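Local coordinates for tyrocidine synthase 2 (Brevibacillus parabrevis, PDB 6TA8), which contains a condensation domain, a two-lobed fold of beta sheets flanked by helices, as in nonribosomal peptide synthetases, at residues Q77-V80 against E81-A85; R125-E128 against L129-I133; V170-R173 against I174-D178. One frame throughout, in Å; residues are numbered along the deposited sequence.

Interaction 1 of 3, residues Q77-V80 against E81-A85; sequences QQIV and EHHDA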
# COMPACT_ATOMS: atom_id res chain seq x y z
N GLN A 77 -9.68 21.32 -5.90
CA GLN A 77 -10.31 22.13 -4.87
C GLN A 77 -11.55 21.46 -4.30
O GLN A 77 -11.86 21.62 -3.12
CB GLN A 77 -10.66 23.51 -5.42
CG GLN A 77 -9.49 24.47 -5.53
CD GLN A 77 -9.10 25.08 -4.20
OE1 GLN A 77 -9.94 25.30 -3.34
NE2 GLN A 77 -7.81 25.35 -4.03
N GLN A 78 -12.26 20.69 -5.13
CA GLN A 78 -13.43 19.96 -4.65
C GLN A 78 -13.05 18.62 -4.04
O GLN A 78 -13.71 18.16 -3.10
CB GLN A 78 -14.42 19.75 -5.80
CG GLN A 78 -15.74 19.11 -5.39
CD GLN A 78 -16.58 20.02 -4.51
OE1 GLN A 78 -16.43 21.24 -4.54
NE2 GLN A 78 -17.46 19.42 -3.73
N ILE A 79 -12.00 17.98 -4.55
CA ILE A 79 -11.57 16.69 -4.02
C ILE A 79 -11.09 16.84 -2.58
O ILE A 79 -11.51 16.09 -1.68
CB ILE A 79 -10.49 16.07 -4.91
CG1 ILE A 79 -11.10 15.56 -6.22
CG2 ILE A 79 -9.77 14.94 -4.18
CD1 ILE A 79 -10.08 14.98 -7.18
N VAL A 80 -10.20 17.80 -2.34
CA VAL A 80 -9.65 17.98 -1.00
C VAL A 80 -10.71 18.47 -0.03
O VAL A 80 -10.65 18.19 1.18
CB VAL A 80 -8.44 18.94 -1.06
CG1 VAL A 80 -7.76 19.03 0.29
CG2 VAL A 80 -7.45 18.46 -2.11
N GLU A 81 -11.71 19.21 -0.52
CA GLU A 81 -12.83 19.59 0.34
C GLU A 81 -13.72 18.39 0.64
O GLU A 81 -14.23 18.26 1.76
CB GLU A 81 -13.63 20.71 -0.32
CG GLU A 81 -15.13 20.67 -0.04
CD GLU A 81 -15.82 21.99 -0.30
OE1 GLU A 81 -16.85 22.27 0.35
OE2 GLU A 81 -15.33 22.75 -1.16
N HIS A 82 -13.92 17.51 -0.34
CA HIS A 82 -14.79 16.36 -0.14
C HIS A 82 -14.15 15.34 0.79
O HIS A 82 -14.75 14.93 1.79
CB HIS A 82 -15.13 15.72 -1.49
CG HIS A 82 -16.29 14.77 -1.43
ND1 HIS A 82 -16.15 13.45 -1.07
CD2 HIS A 82 -17.60 14.96 -1.70
CE1 HIS A 82 -17.33 12.86 -1.12
NE2 HIS A 82 -18.23 13.75 -1.50
N HIS A 83 -12.93 14.91 0.48
CA HIS A 83 -12.21 13.93 1.29
C HIS A 83 -11.41 14.69 2.35
O HIS A 83 -10.33 15.21 2.08
CB HIS A 83 -11.31 13.07 0.41
CG HIS A 83 -12.06 12.36 -0.68
ND1 HIS A 83 -12.87 11.27 -0.45
CD2 HIS A 83 -12.12 12.59 -2.02
CE1 HIS A 83 -13.39 10.86 -1.58
NE2 HIS A 83 -12.95 11.64 -2.55
N ASP A 84 -11.95 14.73 3.57
CA ASP A 84 -11.39 15.57 4.62
C ASP A 84 -10.01 15.10 5.09
O ASP A 84 -9.25 15.91 5.62
CB ASP A 84 -12.34 15.62 5.82
CG ASP A 84 -13.70 16.18 5.45
OD1 ASP A 84 -13.84 17.42 5.38
OD2 ASP A 84 -14.63 15.38 5.22
N ALA A 85 -9.68 13.82 4.90
CA ALA A 85 -8.39 13.32 5.35
C ALA A 85 -7.22 13.96 4.62
O ALA A 85 -6.10 13.98 5.15
CB ALA A 85 -8.32 11.80 5.20

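Interaction 2 of 3, residues R125-E128 against L129-I133; sequences RILE and LSDQI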
# COMPACT_ATOMS: atom_id res chain seq x y z
N ARG A 125 13.99 15.95 -17.75
CA ARG A 125 13.56 17.19 -17.10
C ARG A 125 12.34 16.96 -16.21
O ARG A 125 12.23 17.56 -15.14
CB ARG A 125 13.27 18.25 -18.15
CG ARG A 125 12.78 19.58 -17.60
CD ARG A 125 13.75 20.15 -16.58
NE ARG A 125 13.37 21.50 -16.17
CZ ARG A 125 13.93 22.17 -15.17
NH1 ARG A 125 14.90 21.61 -14.47
NH2 ARG A 125 13.52 23.40 -14.87
N ILE A 126 11.43 16.08 -16.64
CA ILE A 126 10.25 15.80 -15.82
C ILE A 126 10.64 15.00 -14.59
O ILE A 126 10.17 15.28 -13.48
CB ILE A 126 9.18 15.08 -16.66
CG1 ILE A 126 8.44 16.08 -17.55
CG2 ILE A 126 8.20 14.33 -15.77
CD1 ILE A 126 7.55 15.44 -18.59
N LEU A 127 11.50 14.00 -14.75
CA LEU A 127 11.94 13.20 -13.61
C LEU A 127 12.70 14.05 -12.59
O LEU A 127 12.55 13.87 -11.38
CB LEU A 127 12.81 12.03 -14.08
CG LEU A 127 13.51 11.22 -12.99
CD1 LEU A 127 12.50 10.53 -12.09
CD2 LEU A 127 14.46 10.21 -13.61
N GLU A 128 13.51 15.00 -13.08
CA GLU A 128 14.25 15.87 -12.17
C GLU A 128 13.32 16.79 -11.40
O GLU A 128 13.50 16.99 -10.19
CB GLU A 128 15.28 16.68 -12.96
CG GLU A 128 16.29 17.42 -12.09
CD GLU A 128 17.37 18.10 -12.91
OE1 GLU A 128 17.19 18.25 -14.14
OE2 GLU A 128 18.41 18.48 -12.32
N LEU A 129 12.32 17.36 -12.07
CA LEU A 129 11.35 18.20 -11.38
C LEU A 129 10.43 17.39 -10.48
O LEU A 129 9.97 17.89 -9.45
CB LEU A 129 10.53 19.00 -12.39
CG LEU A 129 11.25 20.14 -13.12
CD1 LEU A 129 10.44 20.60 -14.32
CD2 LEU A 129 11.53 21.30 -12.18
N SER A 130 10.15 16.14 -10.85
CA SER A 130 9.27 15.31 -10.03
C SER A 130 9.90 15.01 -8.68
O SER A 130 9.23 15.10 -7.65
CB SER A 130 8.94 14.01 -10.77
OG SER A 130 8.17 14.26 -11.93
N ASP A 131 11.19 14.67 -8.66
CA ASP A 131 11.86 14.34 -7.40
C ASP A 131 11.86 15.52 -6.44
O ASP A 131 11.70 15.35 -5.23
CB ASP A 131 13.28 13.86 -7.67
CG ASP A 131 13.36 12.37 -7.94
OD1 ASP A 131 12.61 11.61 -7.29
OD2 ASP A 131 14.16 11.96 -8.81
N GLN A 132 12.05 16.74 -6.97
CA GLN A 132 12.04 17.92 -6.11
C GLN A 132 10.67 18.14 -5.49
O GLN A 132 10.56 18.57 -4.34
CB GLN A 132 12.48 19.15 -6.90
CG GLN A 132 13.83 18.99 -7.59
CD GLN A 132 14.21 20.21 -8.40
OE1 GLN A 132 13.69 21.30 -8.18
NE2 GLN A 132 15.13 20.02 -9.34
N ILE A 133 9.61 17.85 -6.25
CA ILE A 133 8.26 17.99 -5.72
C ILE A 133 7.96 16.87 -4.73
O ILE A 133 7.21 17.06 -3.76
CB ILE A 133 7.24 18.02 -6.87
CG1 ILE A 133 7.52 19.23 -7.78
CG2 ILE A 133 5.81 18.08 -6.35
CD1 ILE A 133 6.75 19.22 -9.07

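Interaction 3 of 3, residues V170-R173 against I174-D178; sequences VSWR and ILFED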
# COMPACT_ATOMS: atom_id res chain seq x y z
N VAL A 170 -6.46 1.47 -1.88
CA VAL A 170 -7.88 1.64 -2.17
C VAL A 170 -8.23 3.12 -2.30
O VAL A 170 -9.07 3.50 -3.12
CB VAL A 170 -8.73 0.95 -1.08
CG1 VAL A 170 -10.21 1.21 -1.31
CG2 VAL A 170 -8.45 -0.55 -1.06
N SER A 171 -7.59 3.97 -1.50
CA SER A 171 -7.85 5.41 -1.58
C SER A 171 -7.49 5.97 -2.95
O SER A 171 -8.14 6.91 -3.41
CB SER A 171 -7.06 6.14 -0.49
OG SER A 171 -7.43 5.70 0.81
N TRP A 172 -6.48 5.40 -3.61
CA TRP A 172 -6.11 5.88 -4.94
C TRP A 172 -7.18 5.54 -5.97
O TRP A 172 -7.38 6.31 -6.92
CB TRP A 172 -4.76 5.31 -5.35
CG TRP A 172 -3.60 6.05 -4.77
CD1 TRP A 172 -2.78 5.63 -3.76
CD2 TRP A 172 -3.13 7.35 -5.16
NE1 TRP A 172 -1.82 6.59 -3.50
CE2 TRP A 172 -2.02 7.65 -4.34
CE3 TRP A 172 -3.54 8.28 -6.11
CZ2 TRP A 172 -1.31 8.85 -4.46
CZ3 TRP A 172 -2.84 9.46 -6.23
CH2 TRP A 172 -1.74 9.74 -5.41
N ARG A 173 -7.86 4.40 -5.81
CA ARG A 173 -8.94 4.07 -6.73
C ARG A 173 -10.11 5.03 -6.58
O ARG A 173 -10.76 5.39 -7.57
CB ARG A 173 -9.40 2.63 -6.50
CG ARG A 173 -8.27 1.64 -6.28
CD ARG A 173 -8.79 0.33 -5.72
NE ARG A 173 -8.64 -0.77 -6.67
CZ ARG A 173 -7.70 -1.70 -6.58
NH1 ARG A 173 -7.64 -2.67 -7.49
NH2 ARG A 173 -6.82 -1.67 -5.59
N ILE A 174 -10.39 5.47 -5.35
CA ILE A 174 -11.41 6.50 -5.15
C ILE A 174 -10.97 7.81 -5.77
O ILE A 174 -11.80 8.58 -6.28
CB ILE A 174 -11.72 6.65 -3.65
CG1 ILE A 174 -12.04 5.30 -3.02
CG2 ILE A 174 -12.86 7.63 -3.43
CD1 ILE A 174 -12.20 5.34 -1.52
N LEU A 175 -9.67 8.10 -5.74
CA LEU A 175 -9.16 9.32 -6.36
C LEU A 175 -9.33 9.28 -7.88
O LEU A 175 -9.78 10.27 -8.49
CB LEU A 175 -7.70 9.53 -5.99
CG LEU A 175 -7.42 10.27 -4.68
CD1 LEU A 175 -5.94 10.58 -4.55
CD2 LEU A 175 -8.25 11.53 -4.59
N PHE A 176 -8.98 8.16 -8.50
CA PHE A 176 -9.12 8.03 -9.95
C PHE A 176 -10.58 8.18 -10.37
O PHE A 176 -10.87 8.74 -11.43
CB PHE A 176 -8.56 6.69 -10.42
CG PHE A 176 -7.12 6.47 -10.05
CD1 PHE A 176 -6.24 7.53 -9.94
CD2 PHE A 176 -6.65 5.19 -9.81
CE1 PHE A 176 -4.91 7.32 -9.60
CE2 PHE A 176 -5.33 4.97 -9.47
CZ PHE A 176 -4.46 6.04 -9.37
N GLU A 177 -11.50 7.67 -9.55
CA GLU A 177 -12.92 7.80 -9.88
C GLU A 177 -13.39 9.24 -9.73
O GLU A 177 -14.01 9.80 -10.64
CB GLU A 177 -13.74 6.87 -8.99
CG GLU A 177 -13.81 5.42 -9.47
CD GLU A 177 -14.41 4.49 -8.43
OE1 GLU A 177 -13.64 3.91 -7.63
OE2 GLU A 177 -15.65 4.34 -8.40
N ASP A 178 -13.09 9.86 -8.58
CA ASP A 178 -13.63 11.18 -8.30
C ASP A 178 -12.99 12.25 -9.17
O ASP A 178 -13.66 13.19 -9.60
CB ASP A 178 -13.45 11.51 -6.82
CG ASP A 178 -14.40 10.73 -5.92
OD1 ASP A 178 -15.13 9.86 -6.44
OD2 ASP A 178 -14.42 10.99 -4.70

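Interaction 1 of 3, residues Q77-V80 against E81-A85
I79 and H83 meet twice at the C-terminal end of helix 69-82, once through the backbone and once through the side chains. H83 N donates to I79 O at 2.8 Å with an N-H...O angle of 172°, and it lies nearly in line with the carbonyl. I79 CG2 is 4.0 Å from H83 CD2. That methyl is placed by the first torsion of I79 (chi1 -73°), which turns CG1 anti to the carbonyl carbon and leaves CG2 beside it, facing H83 one turn on. One residue earlier, H82 N binds Q78 O at 2.8 Å, a more bent bond.

The two imidazoles then pack on each other: H82 ND1 stands 3.8 Å above the H83 ring plane, over its centre, while H83 ND1 lies at the edge of the H82 ring. H83 is the first residue to leave helical angles, so its carbonyl no longer follows the helix, and H83 O comes to 3.1 Å from V80 O. Two acceptors cannot bond to each other; R87 NH1 supplies a donor to V80 O.

On the more exposed side, the side chains of Q78 and E81 cross, with Q78 OE1 3.9 Å from E81 OE2 and the amide and carboxylate planes 30° apart, which is proximity and not a bond. The carboxylate is held instead by R108, whose NH1 makes a salt bridge to E81 OE2 and also a hydrogen bond to Q77 O.

In the 3-10 turn that follows, D84 OD1 and OD2 make salt bridges to R87 and K197 respectively. The apolar side of the contact faces helix 169-187: I79 packs on L175 and F179, and H83 on I174, with H83 NE2 hydrogen-bonded to D178.

Interaction 2 of 3, residues R125-E128 against L129-I133
The guanidinium of R125 has L129 on one face: L129 CD1 stands 3.5 Å above its plane, offset toward the rim, with R125 NE 3.6 Å from L129 CD1. R125 extends CG anti to its backbone N (chi1 178°) and then bends at chi2 (56°), which folds the flat group over the leucine one turn on. R125 NE is buried by this packing and has no polar partner in the model. The carboxylate of E128 and the amide of Q132 are turned 90° apart while their chains run side by side; Q132 NE2 approaches the CH2 at E128 CG, 4.0 Å away.

On the buried side, S130 binds I126 O twice. Its N donates at 2.8 Å to I126 O, and its hydroxyl OG adds a 2.7 Å bond to the same I126 O, approaching from above the carbonyl plane. The serine's polar group is thus satisfied by its own helix. L127 and D131 point the same way, L127 CD1 lying 3.9 Å from D131 OD2, while D131 OD1 accepts from Q409 N.

Helix 122-134 is the connecting helix of a beta-alpha-beta unit between the adjacent parallel strands 110-115 and 145-152. L129 touches Y114 and F150 on those strands, I126 packs on F150 and on H157 of strand 155-163, and S130 meets L159.

Interaction 3 of 3, residues V170-R173 against I174-D178
Four i to i+4 backbone bonds run from V170-R173 into I174-E177, the shortest being F176 N to W172 O at 2.9 Å and the longest I174 N to V170 O at 3.3 Å, the latter lying in the carbonyl plane. W172 O has a second neighbour besides its donor: the F176 ring. The carbonyl oxygen sits 3.1 Å above one face of the phenyl, offset toward the rim, with F176 CG its nearest ring atom. The first torsion of F176 (chi1 -57°) puts CG anti to the carbonyl carbon, folding the ring back along the preceding turn so that it rests over that oxygen.

The indole of W172 receives two apolar neighbours along its six-membered ring. L175 CD1 lies 3.7 Å from W172 CE3, and F176 CE1 is 3.9 Å from the same W172 CE3; both approach obliquely. W172 NE1 makes a weak hydrogen bond with Q57.

Helix 169-187 begins at the last residue of the HHxxxDG signature of condensation domains, whose aspartate is D168. S171, in the first turn, contacts that motif: its hydroxyl lies within hydrogen-bonding distance of D168 OD1 and G321 O, both acceptors that would share its single proton, and accepts from R307 NH2. R307 and G321 thus link the helix start to segments distant in sequence. On the sheet side, W172 packs against V160 and I162 of strand 155-163 and V59 of strand 56-63, while F176 meets F402 edge-to-face.

The charged side chains R173 and E177 do not pair: R173 NE and E177 OE1 are 6.9 Å apart. R173 NH2 is instead hydrogen-bonded to L388 O, and E177 OE2 has a long, weak ion pair with R318.

Overall arrangement
Interactions 1 and 3 lie against each other, with centres about 12 Å apart, and join helix 69-82 to helix 169-187 through apolar packing and the H83-D178 bond. Interaction 2 is separate, about 25 Å and 24 Å from their centres, on helix 122-134. Of the three, interaction 3 is nearest the centre of the chain and combines aromatic packing with polar links at the helix start. Interaction 1, farther out, is a helix end, where the last regular helical bonds give way to an arginine donor on V80 O, and acidic side chains pair with outside basic residues. Interaction 2 is two-sided: its inner residues rest on sheet strands, while L127, E128 and Q132 are exposed.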